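O-methyltransferase (Saccharopolyspora spinosa, PDB 4CE0) probably transfers a methyl group from S-adenosyl-L-methionine to the 4'-hydroxyl of the rhamnose carried by spinosyn precursors, in a magnesium-containing active site. Local coordinates at residues D61-C66 / C90-A95; V67-A72 / G206-I211; R161-W166 / T173-E178; E234-H237 / G243-W246. One frame throughout, in Å; residues are numbered along the deposited sequence.

Interaction 1 (D61-C66 / C90-A95); sequences DNLQHC and CIFMRA
Leu63 and Met93 meet by purely apolar contact where the helix segments 61-66 and 90-95 pass each other. The methyl CD2 of Leu63 lies 3.8 Å from Met93 CG, while its other methyl, CD1, lies 3.9 Å from Met93 SD. The two side chains cross at about a right angle. A branched leucine and an unbranched methionine suit this place, since one offers two methyls and the other sets successive atoms, CG and SD, against them.

The aromatic part of the contact belongs to Phe92. With CG anti to the backbone N (chi1 -174°), the ring reaches out toward the partner helix and presents its edge. Leu63 CG lies near the ring plane, 4.2 Å from Phe92 CD2, and the leucine slides past the ring in the opposite direction.

A polar side chain completes the contact. Gln64 CB packs 3.6 Å from Phe92 CE2, and the extended chain carries OE1 to 3.6 Å from Phe92 CZ, again near the ring plane, with amide and ring 52° apart. The ring thus meets both the aliphatic root of the glutamine and its amide oxygen, while hydrogen bonds from NE2 to Glu68 and from Lys13 to OE1 hold the amide.

The short helix axes approach to 10.2 Å and cross at -36°. Helix 6-16 covers Phe92 through Lys13 and Leu16, Met93 rests on Phe79 and Glu81 of strand 78-82, and Leu63 touches Ile210 of strand 207-211.

Interaction 2 (V67-A72 / G206-I211); sequences VEAVLA and GGFVII
The Phe208 ring meets helix segment 67-72 with its rim: Val70 CG2 lies in the ring plane at the edge, 3.8 Å from CD1. Ala69 approaches the same ring obliquely, its CB standing 4.0 Å from CE1 and nearly as close to CZ, so the two neighbouring helix residues share one side of the ring. Away from this segment, the ring also touches Cys66, one turn earlier on the helix.

Phe208 reaches the helix because its CG stands anti to the carbonyl carbon (chi1 -71°), which projects the ring from strand 207-211. Val70 slides past it in the opposite direction, and CG2 also comes to 4.2 Å from Gly206 O, an oxygen hydrogen-bonded to Arg247. The small methyl of Ala69 lets the ring come close, while branched Val70 lies against its edge and also touches Ala180 and Val181 of strand 179-184. Gly206, at the corner leading into the strand, has a positive phi of 82°, a conformation easy for a residue without CB.

No hydrogen bond joins the segments. Their cohesion is therefore dispersion and the exclusion of water, which depend on complementary shape rather than on bond angles.

Interaction 3 (R161-W166 / T173-E178); sequences RFLPGW and TAPIQE. With SAH (S-adenosyl-L-homocysteine), chain B.
Leu163 leans from the end of strand 160-164 onto Ala174 and Pro175, in the loop that leads to strand 179-184. Its CB starts toward that loop, and CG, anti to the backbone N (chi1 -171°), carries the branch point outward. From there the two methyls part company: CD2 meets Ala174 CB at 3.9 Å, and CD1 meets the proline ring at CD, 4.1 Å away. Leucine and proline thus point toward each other, a methyl meeting a ring CH2. A forked side chain suits the place because each prong has its own partner, while the single methyl of Ala174 lets CD2 come close to the loop backbone. The rigid proline ring presents CD without rotational freedom, and it also packs on Trp108 of the neighbouring strand 107-111. No hydrogen bond crosses between the segments.

Beyond Leu163 the chain leaves the sheet through Gly165, whose phi of 152° is readily adopted by a residue lacking CB, and passes along the adenine of S-adenosyl-L-homocysteine. Gly165 O is 3.3 Å from C2 of the cofactor product, and Trp166 CA lies 3.5 Å from its N1; the indole follows obliquely, with CE3 3.6 Å from the same N1. Trp166 is the N-cap residue of helix 167-170, and Phe167 N gives the ligand a hydrogen bond. An adenine received by the loop at the C-terminal end of a parallel strand is characteristic of the Rossmann-like fold of class I methyltransferases.

Interaction 4 (E234-H237 / G243-W246); sequences EPIH and GAYW
His237 and Tyr245 form an antiparallel hydrogen-bonded pair, part of the beta hairpin formed by strands 237-238 and 244-247 at the edge of the sheet. His237 N donates to Tyr245 O at 2.8 Å, nearly straight at 169°, and Tyr245 N returns a bond of 2.9 Å to His237 O.

Both side chains rise on one face of the hairpin. His237 CB makes a CH-pi contact over the tyrosine ring, 3.9 Å from its centroid, and the imidazole turns its edge toward that same ring in an offset edge-to-face pair with planes 61° apart. Tyr245 takes the position between its backbone N and carbonyl carbon (chi1 72°), which folds the ring back beneath the histidine. The broad ring face offers the histidine CB a surface for this CH-pi contact.

Different side chains meet where Ile236 CG2 touches Ala244 CB at 3.7 Å; the small alanine admits the branched isoleucine, whose CG1 approaches the Trp246 indole obliquely. The indole, large enough to span two neighbours, is also met obliquely by Glu234, whose CB stands 3.5 Å from Trp246 CD1.

In the next shell, strand 207-211 pairs with strand 244-247, and Arg227 makes a cation-pi contact with Trp246. The carboxylate of Glu234 is held in turn near the C-terminal end of the chain, where its OE2 accepts a hydrogen bond from Ser249 N.

Following the chain, helix 56-73 is the first element used by these contacts, and interaction 1 closes the short loop through strand 78-82 to helix 88-100. Interaction 2 starts from the same helix but closes a far longer loop, at strand 207-211; its segments alternate with those of interaction 1, so the two cross. Interaction 3 is nested inside that longer loop and ties the edge strand 160-164 to the approach of strand 179-184. Interaction 4 comes last, closing the C-terminal hairpin, which extends the sheet from strand 207-211. Interactions 1 and 2 touch through Cys66 and Phe208, and Asn62 of the first helix also packs on Tyr245 of interaction 4. Interaction 3 stands apart.

Interaction 1 (D61-C66 / C90-A95)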
loop_
_atom_site.group_PDB
_atom_site.type_symbol
_atom_site.label_atom_id
_atom_site.label_comp_id
_atom_site.label_asym_id
_atom_site.label_seq_id
_atom_site.Cartn_x
_atom_site.Cartn_y
_atom_site.Cartn_z
ATOM N N ASP A 61 -5.446 -13.873 -2.302
ATOM C CA ASP A 61 -5.692 -14.488 -0.991
ATOM C C ASP A 61 -5.320 -15.962 -1.049
ATOM O O ASP A 61 -4.812 -16.554 -0.086
ATOM C CB ASP A 61 -7.155 -14.398 -0.548
ATOM C CG ASP A 61 -7.607 -12.977 -0.218
ATOM O OD1 ASP A 61 -6.770 -12.070 -0.036
ATOM O OD2 ASP A 61 -8.838 -12.773 -0.132
ATOM N N ASN A 62 -5.624 -16.599 -2.159
ATOM C CA ASN A 62 -5.228 -17.996 -2.295
ATOM C C ASN A 62 -3.710 -18.100 -2.247
ATOM O O ASN A 62 -3.118 -18.997 -1.589
ATOM C CB ASN A 62 -5.788 -18.583 -3.592
ATOM C CG ASN A 62 -5.113 -19.892 -3.975
ATOM O OD1 ASN A 62 -4.171 -19.905 -4.773
ATOM N ND2 ASN A 62 -5.555 -20.979 -3.374
ATOM N N LEU A 63 -3.045 -17.169 -2.921
ATOM C CA LEU A 63 -1.575 -17.231 -2.996
ATOM C C LEU A 63 -0.995 -17.086 -1.590
ATOM O O LEU A 63 -0.078 -17.806 -1.202
ATOM C CB LEU A 63 -1.059 -16.154 -3.939
ATOM C CG LEU A 63 0.436 -16.115 -4.267
ATOM C CD1 LEU A 63 0.962 -17.465 -4.604
ATOM C CD2 LEU A 63 0.684 -15.160 -5.452
ATOM N N GLN A 64 -1.585 -16.204 -0.797
ATOM C CA GLN A 64 -1.122 -15.984 0.572
ATOM C C GLN A 64 -1.339 -17.252 1.428
ATOM O O GLN A 64 -0.479 -17.609 2.213
ATOM C CB GLN A 64 -1.874 -14.826 1.215
ATOM C CG GLN A 64 -1.416 -14.549 2.673
ATOM C CD GLN A 64 -2.001 -13.271 3.243
ATOM O OE1 GLN A 64 -2.565 -12.460 2.516
ATOM N NE2 GLN A 64 -1.890 -13.102 4.566
ATOM N N HIS A 65 -2.506 -17.882 1.298
ATOM C CA HIS A 65 -2.845 -19.124 2.031
ATOM C C HIS A 65 -1.811 -20.189 1.738
ATOM O O HIS A 65 -1.261 -20.809 2.653
ATOM C CB HIS A 65 -4.233 -19.644 1.603
ATOM C CG HIS A 65 -4.582 -20.994 2.166
ATOM N ND1 HIS A 65 -4.237 -22.176 1.543
ATOM C CD2 HIS A 65 -5.244 -21.338 3.294
ATOM C CE1 HIS A 65 -4.669 -23.194 2.269
ATOM N NE2 HIS A 65 -5.290 -22.714 3.332
ATOM N N CYS A 66 -1.492 -20.373 0.452
ATOM C CA CYS A 66 -0.497 -21.381 0.054
ATOM C C CYS A 66 0.932 -21.085 0.562
ATOM O O CYS A 66 1.627 -21.958 1.067
ATOM C CB CYS A 66 -0.474 -21.548 -1.475
ATOM S SG CYS A 66 -2.035 -22.211 -2.164
ATOM N N CYS A 90 4.281 -12.112 -8.168
ATOM C CA CYS A 90 5.614 -12.380 -7.673
ATOM C C CYS A 90 6.050 -11.393 -6.615
ATOM O O CYS A 90 6.710 -11.767 -5.637
ATOM C CB CYS A 90 6.595 -12.324 -8.831
ATOM S SG CYS A 90 6.458 -13.755 -9.937
ATOM N N ILE A 91 5.723 -10.126 -6.816
ATOM C CA ILE A 91 5.958 -9.128 -5.753
ATOM C C ILE A 91 5.286 -9.575 -4.454
ATOM O O ILE A 91 5.897 -9.534 -3.369
ATOM C CB ILE A 91 5.473 -7.742 -6.169
ATOM C CG1 ILE A 91 6.352 -7.209 -7.299
ATOM C CG2 ILE A 91 5.553 -6.733 -5.022
ATOM C CD1 ILE A 91 5.740 -6.076 -8.045
ATOM N N PHE A 92 4.045 -10.035 -4.567
ATOM C CA PHE A 92 3.328 -10.490 -3.395
ATOM C C PHE A 92 4.009 -11.653 -2.694
ATOM O O PHE A 92 4.180 -11.614 -1.490
ATOM C CB PHE A 92 1.887 -10.870 -3.721
ATOM C CG PHE A 92 1.091 -11.193 -2.514
ATOM C CD1 PHE A 92 0.715 -10.171 -1.633
ATOM C CD2 PHE A 92 0.749 -12.509 -2.219
ATOM C CE1 PHE A 92 -0.017 -10.461 -0.502
ATOM C CE2 PHE A 92 0.023 -12.816 -1.091
ATOM C CZ PHE A 92 -0.375 -11.779 -0.226
ATOM N N MET A 93 4.447 -12.667 -3.442
ATOM C CA MET A 93 5.131 -13.789 -2.798
ATOM C C MET A 93 6.387 -13.294 -2.081
ATOM O O MET A 93 6.707 -13.729 -0.975
ATOM C CB MET A 93 5.501 -14.871 -3.818
ATOM C CG MET A 93 4.330 -15.471 -4.490
ATOM S SD MET A 93 4.747 -16.946 -5.430
ATOM C CE MET A 93 5.401 -16.180 -6.871
ATOM N N ARG A 94 7.098 -12.385 -2.707
ATOM C CA ARG A 94 8.311 -11.845 -2.075
ATOM C C ARG A 94 7.926 -11.082 -0.811
ATOM O O ARG A 94 8.645 -11.097 0.203
ATOM C CB ARG A 94 9.073 -10.945 -3.033
ATOM C CG ARG A 94 10.273 -10.160 -2.400
ATOM C CD ARG A 94 11.420 -11.028 -1.944
ATOM N NE ARG A 94 12.406 -10.307 -1.118
ATOM C CZ ARG A 94 12.408 -10.288 0.218
ATOM N NH1 ARG A 94 11.458 -10.898 0.924
ATOM N NH2 ARG A 94 13.354 -9.635 0.865
ATOM N N ALA A 95 6.765 -10.448 -0.851
ATOM C CA ALA A 95 6.336 -9.647 0.312
ATOM C C ALA A 95 5.912 -10.561 1.467
ATOM O O ALA A 95 6.128 -10.233 2.632
ATOM C CB ALA A 95 5.235 -8.706 -0.068
#

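Interaction 2 (V67-A72 / G206-I211)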
loop_
_atom_site.group_PDB
_atom_site.type_symbol
_atom_site.label_atom_id
_atom_site.label_comp_id
_atom_site.label_asym_id
_atom_site.label_seq_id
_atom_site.Cartn_x
_atom_site.Cartn_y
_atom_site.Cartn_z
ATOM N N VAL A 67 1.390 -19.861 0.371
ATOM C CA VAL A 67 2.723 -19.489 0.789
ATOM C C VAL A 67 2.790 -19.636 2.311
ATOM O O VAL A 67 3.789 -20.149 2.818
ATOM C CB VAL A 67 3.041 -18.018 0.380
ATOM C CG1 VAL A 67 4.366 -17.516 1.030
ATOM C CG2 VAL A 67 3.040 -17.885 -1.155
ATOM N N GLU A 68 1.739 -19.193 3.028
ATOM C CA GLU A 68 1.768 -19.241 4.503
ATOM C C GLU A 68 1.800 -20.672 5.023
ATOM O O GLU A 68 2.431 -20.952 6.047
ATOM C CB GLU A 68 0.595 -18.463 5.134
ATOM C CG GLU A 68 0.855 -16.931 5.166
ATOM C CD GLU A 68 -0.276 -16.111 5.745
ATOM O OE1 GLU A 68 -1.215 -16.709 6.290
ATOM O OE2 GLU A 68 -0.216 -14.863 5.660
ATOM N N ALA A 69 1.136 -21.572 4.303
ATOM C CA ALA A 69 1.019 -22.974 4.715
ATOM C C ALA A 69 2.355 -23.657 4.551
ATOM O O ALA A 69 2.808 -24.424 5.422
ATOM C CB ALA A 69 -0.061 -23.692 3.892
ATOM N N VAL A 70 2.990 -23.380 3.422
ATOM C CA VAL A 70 4.326 -23.899 3.138
ATOM C C VAL A 70 5.346 -23.449 4.187
ATOM O O VAL A 70 6.233 -24.224 4.585
ATOM C CB VAL A 70 4.758 -23.425 1.745
ATOM C CG1 VAL A 70 6.221 -23.144 1.668
ATOM C CG2 VAL A 70 4.302 -24.438 0.658
ATOM N N LEU A 71 5.263 -22.179 4.583
ATOM C CA LEU A 71 6.154 -21.645 5.607
ATOM C C LEU A 71 5.873 -22.290 6.981
ATOM O O LEU A 71 6.802 -22.694 7.665
ATOM C CB LEU A 71 6.026 -20.128 5.720
ATOM C CG LEU A 71 6.491 -19.283 4.537
ATOM C CD1 LEU A 71 6.396 -17.812 4.923
ATOM C CD2 LEU A 71 7.895 -19.632 4.043
ATOM N N ALA A 72 4.601 -22.403 7.380
ATOM C CA ALA A 72 4.289 -22.981 8.695
ATOM C C ALA A 72 4.563 -24.488 8.746
ATOM O O ALA A 72 5.000 -25.005 9.765
ATOM C CB ALA A 72 2.925 -22.736 9.038
ATOM N N GLY A 206 3.997 -31.783 -0.244
ATOM C CA GLY A 206 3.330 -30.783 0.564
ATOM C C GLY A 206 3.374 -29.403 -0.077
ATOM O O GLY A 206 2.922 -28.442 0.539
ATOM N N GLY A 207 3.957 -29.306 -1.277
ATOM C CA GLY A 207 4.042 -28.052 -2.028
ATOM C C GLY A 207 2.771 -27.852 -2.839
ATOM O O GLY A 207 1.980 -28.788 -2.982
ATOM N N PHE A 208 2.590 -26.659 -3.393
ATOM C CA PHE A 208 1.357 -26.310 -4.094
ATOM C C PHE A 208 1.587 -26.040 -5.563
ATOM O O PHE A 208 2.553 -25.347 -5.965
ATOM C CB PHE A 208 0.736 -25.046 -3.485
ATOM C CG PHE A 208 0.133 -25.251 -2.127
ATOM C CD1 PHE A 208 0.903 -25.085 -0.983
ATOM C CD2 PHE A 208 -1.224 -25.584 -1.993
ATOM C CE1 PHE A 208 0.356 -25.277 0.272
ATOM C CE2 PHE A 208 -1.777 -25.767 -0.744
ATOM C CZ PHE A 208 -0.994 -25.611 0.398
ATOM N N VAL A 209 0.673 -26.567 -6.367
ATOM C CA VAL A 209 0.525 -26.112 -7.741
ATOM C C VAL A 209 -0.736 -25.272 -7.826
ATOM O O VAL A 209 -1.837 -25.731 -7.461
ATOM C CB VAL A 209 0.386 -27.255 -8.764
ATOM C CG1 VAL A 209 0.393 -26.652 -10.152
ATOM C CG2 VAL A 209 1.487 -28.213 -8.629
ATOM N N ILE A 210 -0.556 -24.044 -8.315
ATOM C CA ILE A 210 -1.628 -23.107 -8.524
ATOM C C ILE A 210 -1.821 -22.869 -10.026
ATOM O O ILE A 210 -0.887 -22.544 -10.759
ATOM C CB ILE A 210 -1.337 -21.799 -7.794
ATOM C CG1 ILE A 210 -1.298 -22.026 -6.281
ATOM C CG2 ILE A 210 -2.402 -20.764 -8.102
ATOM C CD1 ILE A 210 -0.785 -20.851 -5.527
ATOM N N ILE A 211 -3.042 -23.066 -10.492
ATOM C CA ILE A 211 -3.357 -22.924 -11.922
ATOM C C ILE A 211 -4.270 -21.700 -12.061
ATOM O O ILE A 211 -5.444 -21.754 -11.712
ATOM C CB ILE A 211 -4.079 -24.140 -12.473
ATOM C CG1 ILE A 211 -3.367 -25.443 -12.100
ATOM C CG2 ILE A 211 -4.221 -24.019 -13.986
ATOM C CD1 ILE A 211 -2.045 -25.666 -12.814
#

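Interaction 3 (R161-W166 / T173-E178)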
loop_
_atom_site.group_PDB
_atom_site.type_symbol
_atom_site.label_atom_id
_atom_site.label_comp_id
_atom_site.label_asym_id
_atom_site.label_seq_id
_atom_site.Cartn_x
_atom_site.Cartn_y
_atom_site.Cartn_z
ATOM N N ARG A 161 14.821 -13.581 -8.318
ATOM C CA ARG A 161 15.596 -13.898 -9.530
ATOM C C ARG A 161 14.698 -13.995 -10.754
ATOM O O ARG A 161 13.534 -14.436 -10.694
ATOM C CB ARG A 161 16.373 -15.193 -9.341
ATOM C CG ARG A 161 17.391 -15.088 -8.206
ATOM C CD ARG A 161 18.262 -16.337 -8.072
ATOM N NE ARG A 161 19.106 -16.553 -9.259
ATOM C CZ ARG A 161 20.133 -17.409 -9.314
ATOM N NH1 ARG A 161 20.474 -18.130 -8.251
ATOM N NH2 ARG A 161 20.814 -17.559 -10.439
ATOM N N PHE A 162 15.225 -13.511 -11.864
ATOM C CA PHE A 162 14.452 -13.449 -13.085
ATOM C C PHE A 162 14.975 -14.473 -14.051
ATOM O O PHE A 162 16.171 -14.655 -14.160
ATOM C CB PHE A 162 14.513 -12.045 -13.669
ATOM C CG PHE A 162 14.039 -10.982 -12.707
ATOM C CD1 PHE A 162 14.931 -10.379 -11.819
ATOM C CD2 PHE A 162 12.704 -10.575 -12.692
ATOM C CE1 PHE A 162 14.507 -9.392 -10.927
ATOM C CE2 PHE A 162 12.259 -9.569 -11.782
ATOM C CZ PHE A 162 13.156 -8.988 -10.914
ATOM N N LEU A 163 14.063 -15.178 -14.720
ATOM C CA LEU A 163 14.441 -16.149 -15.738
ATOM C C LEU A 163 13.773 -15.750 -17.040
ATOM O O LEU A 163 12.627 -16.163 -17.297
ATOM C CB LEU A 163 14.018 -17.542 -15.305
ATOM C CG LEU A 163 14.477 -18.755 -16.107
ATOM C CD1 LEU A 163 15.988 -18.779 -16.311
ATOM C CD2 LEU A 163 13.993 -20.029 -15.371
ATOM N N PRO A 164 14.478 -14.944 -17.868
ATOM C CA PRO A 164 13.902 -14.393 -19.103
ATOM C C PRO A 164 14.047 -15.352 -20.287
ATOM O O PRO A 164 15.140 -15.862 -20.516
ATOM C CB PRO A 164 14.745 -13.130 -19.326
ATOM C CG PRO A 164 16.093 -13.510 -18.827
ATOM C CD PRO A 164 15.806 -14.349 -17.590
ATOM N N GLY A 165 12.958 -15.610 -21.007
ATOM C CA GLY A 165 13.015 -16.424 -22.206
ATOM C C GLY A 165 11.685 -17.093 -22.406
ATOM O O GLY A 165 10.802 -16.993 -21.551
ATOM N N TRP A 166 11.517 -17.741 -23.552
ATOM C CA TRP A 166 10.361 -18.595 -23.766
ATOM C C TRP A 166 10.540 -19.825 -22.901
ATOM O O TRP A 166 11.635 -20.360 -22.812
ATOM C CB TRP A 166 10.236 -18.943 -25.258
ATOM C CG TRP A 166 10.204 -17.698 -26.078
ATOM C CD1 TRP A 166 11.213 -17.175 -26.839
ATOM C CD2 TRP A 166 9.116 -16.777 -26.167
ATOM N NE1 TRP A 166 10.810 -15.992 -27.408
ATOM C CE2 TRP A 166 9.520 -15.731 -27.019
ATOM C CE3 TRP A 166 7.829 -16.739 -25.615
ATOM C CZ2 TRP A 166 8.681 -14.662 -27.335
ATOM C CZ3 TRP A 166 7.001 -15.680 -25.935
ATOM C CH2 TRP A 166 7.431 -14.653 -26.778
ATOM N N THR A 173 16.412 -26.430 -18.602
ATOM C CA THR A 173 17.673 -26.289 -17.894
ATOM C C THR A 173 17.588 -25.236 -16.787
ATOM O O THR A 173 18.598 -24.650 -16.412
ATOM C CB THR A 173 18.760 -25.880 -18.882
ATOM O OG1 THR A 173 18.234 -24.850 -19.737
ATOM C CG2 THR A 173 19.170 -27.087 -19.719
ATOM N N ALA A 174 16.395 -25.004 -16.248
ATOM C CA ALA A 174 16.240 -23.939 -15.276
ATOM C C ALA A 174 17.181 -24.170 -14.082
ATOM O O ALA A 174 17.335 -25.295 -13.619
ATOM C CB ALA A 174 14.787 -23.849 -14.809
ATOM N N PRO A 175 17.819 -23.105 -13.584
ATOM C CA PRO A 175 18.681 -23.259 -12.399
ATOM C C PRO A 175 17.902 -23.331 -11.072
ATOM O O PRO A 175 18.416 -22.969 -10.004
ATOM C CB PRO A 175 19.588 -22.019 -12.462
ATOM C CG PRO A 175 18.780 -20.989 -13.187
ATOM C CD PRO A 175 17.918 -21.756 -14.172
ATOM N N ILE A 176 16.675 -23.827 -11.148
ATOM C CA ILE A 176 15.818 -24.031 -9.980
ATOM C C ILE A 176 16.027 -25.454 -9.463
ATOM O O ILE A 176 15.987 -26.409 -10.234
ATOM C CB ILE A 176 14.342 -23.801 -10.374
ATOM C CG1 ILE A 176 14.118 -22.332 -10.789
ATOM C CG2 ILE A 176 13.418 -24.187 -9.250
ATOM C CD1 ILE A 176 12.811 -22.089 -11.500
ATOM N N GLN A 177 16.245 -25.615 -8.165
ATOM C CA GLN A 177 16.493 -26.955 -7.600
ATOM C C GLN A 177 15.242 -27.559 -6.984
ATOM O O GLN A 177 14.909 -28.724 -7.213
ATOM C CB GLN A 177 17.585 -26.900 -6.527
ATOM C CG GLN A 177 18.961 -27.278 -7.006
ATOM C CD GLN A 177 19.488 -26.314 -8.032
ATOM O OE1 GLN A 177 18.909 -26.149 -9.105
ATOM N NE2 GLN A 177 20.591 -25.657 -7.707
ATOM N N GLU A 178 14.561 -26.774 -6.164
ATOM C CA GLU A 178 13.288 -27.213 -5.610
ATOM C C GLU A 178 12.310 -26.071 -5.385
ATOM O O GLU A 178 12.692 -24.917 -5.240
ATOM C CB GLU A 178 13.483 -28.046 -4.332
ATOM C CG GLU A 178 14.262 -27.391 -3.229
ATOM C CD GLU A 178 14.572 -28.339 -2.075
ATOM O OE1 GLU A 178 14.026 -29.453 -2.048
ATOM O OE2 GLU A 178 15.351 -27.965 -1.182
HETATM N N SAH B . -0.969 -10.450 -13.624
HETATM C CA SAH B . -0.774 -11.828 -14.103
HETATM C CB SAH B . 0.043 -11.994 -15.361
HETATM C CG SAH B . 0.192 -13.264 -16.197
HETATM S SD SAH B . -0.165 -12.714 -17.893
HETATM C C SAH B . -0.008 -12.333 -12.947
HETATM O O SAH B . 0.589 -13.379 -13.135
HETATM O OXT SAH B . -0.174 -11.456 -11.894
HETATM C "C5'" SAH B . 0.657 -14.007 -18.890
HETATM C "C4'" SAH B . 2.191 -13.921 -18.900
HETATM O "O4'" SAH B . 2.754 -15.132 -19.357
HETATM C "C3'" SAH B . 2.762 -12.841 -19.824
HETATM O "O3'" SAH B . 3.568 -11.992 -19.035
HETATM C "C2'" SAH B . 3.561 -13.559 -20.918
HETATM O "O2'" SAH B . 4.743 -12.912 -21.437
HETATM C "C1'" SAH B . 3.858 -14.894 -20.229
HETATM N N9 SAH B . 4.012 -16.082 -21.102
HETATM C C8 SAH B . 2.979 -16.828 -21.628
HETATM N N7 SAH B . 3.515 -17.853 -22.306
HETATM C C5 SAH B . 4.861 -17.804 -22.193
HETATM C C6 SAH B . 5.898 -18.597 -22.689
HETATM N N6 SAH B . 5.649 -19.672 -23.434
HETATM N N1 SAH B . 7.203 -18.266 -22.414
HETATM C C2 SAH B . 7.516 -17.174 -21.631
HETATM N N3 SAH B . 6.484 -16.385 -21.176
HETATM C C4 SAH B . 5.182 -16.705 -21.414
#

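Interaction 4 (E234-H237 / G243-W246)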
loop_
_atom_site.group_PDB
_atom_site.type_symbol
_atom_site.label_atom_id
_atom_site.label_comp_id
_atom_site.label_asym_id
_atom_site.label_seq_id
_atom_site.Cartn_x
_atom_site.Cartn_y
_atom_site.Cartn_z
ATOM N N GLU A 234 -4.046 -36.071 -6.753
ATOM C CA GLU A 234 -4.327 -35.138 -5.661
ATOM C C GLU A 234 -5.489 -34.228 -6.112
ATOM O O GLU A 234 -5.521 -33.796 -7.260
ATOM C CB GLU A 234 -3.059 -34.361 -5.280
ATOM C CG GLU A 234 -1.963 -35.266 -4.622
ATOM C CD GLU A 234 -0.835 -35.732 -5.579
ATOM O OE1 GLU A 234 -1.139 -36.279 -6.654
ATOM O OE2 GLU A 234 0.370 -35.565 -5.257
ATOM N N PRO A 235 -6.494 -33.997 -5.249
ATOM C CA PRO A 235 -7.684 -33.390 -5.851
ATOM C C PRO A 235 -7.510 -31.912 -6.129
ATOM O O PRO A 235 -6.889 -31.207 -5.358
ATOM C CB PRO A 235 -8.758 -33.583 -4.787
ATOM C CG PRO A 235 -8.209 -34.611 -3.850
ATOM C CD PRO A 235 -6.741 -34.370 -3.850
ATOM N N ILE A 236 -8.150 -31.456 -7.193
ATOM C CA ILE A 236 -8.134 -30.058 -7.562
ATOM C C ILE A 236 -9.198 -29.317 -6.755
ATOM O O ILE A 236 -10.365 -29.723 -6.715
ATOM C CB ILE A 236 -8.366 -29.923 -9.085
ATOM C CG1 ILE A 236 -7.138 -30.463 -9.848
ATOM C CG2 ILE A 236 -8.652 -28.509 -9.463
ATOM C CD1 ILE A 236 -7.410 -30.862 -11.286
ATOM N N HIS A 237 -8.760 -28.249 -6.089
ATOM C CA HIS A 237 -9.620 -27.347 -5.312
ATOM C C HIS A 237 -9.836 -26.097 -6.146
ATOM O O HIS A 237 -8.883 -25.526 -6.698
ATOM C CB HIS A 237 -8.933 -26.936 -4.008
ATOM C CG HIS A 237 -8.862 -28.032 -2.990
ATOM N ND1 HIS A 237 -8.887 -29.361 -3.328
ATOM C CD2 HIS A 237 -8.764 -27.979 -1.643
ATOM C CE1 HIS A 237 -8.813 -30.094 -2.228
ATOM N NE2 HIS A 237 -8.729 -29.280 -1.197
ATOM N N GLY A 243 -9.406 -19.794 -11.200
ATOM C CA GLY A 243 -8.207 -20.461 -10.782
ATOM C C GLY A 243 -8.521 -21.709 -9.994
ATOM O O GLY A 243 -9.609 -21.874 -9.431
ATOM N N ALA A 244 -7.548 -22.599 -9.954
ATOM C CA ALA A 244 -7.681 -23.806 -9.186
ATOM C C ALA A 244 -6.314 -24.189 -8.703
ATOM O O ALA A 244 -5.320 -23.705 -9.223
ATOM C CB ALA A 244 -8.276 -24.913 -10.062
ATOM N N TYR A 245 -6.246 -25.083 -7.718
ATOM C CA TYR A 245 -4.946 -25.512 -7.255
ATOM C C TYR A 245 -5.027 -26.892 -6.647
ATOM O O TYR A 245 -6.126 -27.422 -6.362
ATOM C CB TYR A 245 -4.416 -24.514 -6.219
ATOM C CG TYR A 245 -5.123 -24.572 -4.896
ATOM C CD1 TYR A 245 -6.335 -23.895 -4.694
ATOM C CD2 TYR A 245 -4.600 -25.309 -3.846
ATOM C CE1 TYR A 245 -6.996 -23.929 -3.463
ATOM C CE2 TYR A 245 -5.253 -25.366 -2.607
ATOM C CZ TYR A 245 -6.445 -24.674 -2.421
ATOM O OH TYR A 245 -7.071 -24.731 -1.192
ATOM N N TRP A 246 -3.862 -27.487 -6.462
ATOM C CA TRP A 246 -3.795 -28.679 -5.647
ATOM C C TRP A 246 -2.517 -28.700 -4.879
ATOM O O TRP A 246 -1.560 -27.956 -5.183
ATOM C CB TRP A 246 -4.000 -29.949 -6.483
ATOM C CG TRP A 246 -2.799 -30.535 -7.202
ATOM C CD1 TRP A 246 -1.871 -31.394 -6.685
ATOM C CD2 TRP A 246 -2.443 -30.342 -8.584
ATOM N NE1 TRP A 246 -0.950 -31.735 -7.658
ATOM C CE2 TRP A 246 -1.287 -31.109 -8.829
ATOM C CE3 TRP A 246 -2.994 -29.594 -9.628
ATOM C CZ2 TRP A 246 -0.669 -31.146 -10.078
ATOM C CZ3 TRP A 246 -2.383 -29.639 -10.865
ATOM C CH2 TRP A 246 -1.238 -30.418 -11.083
#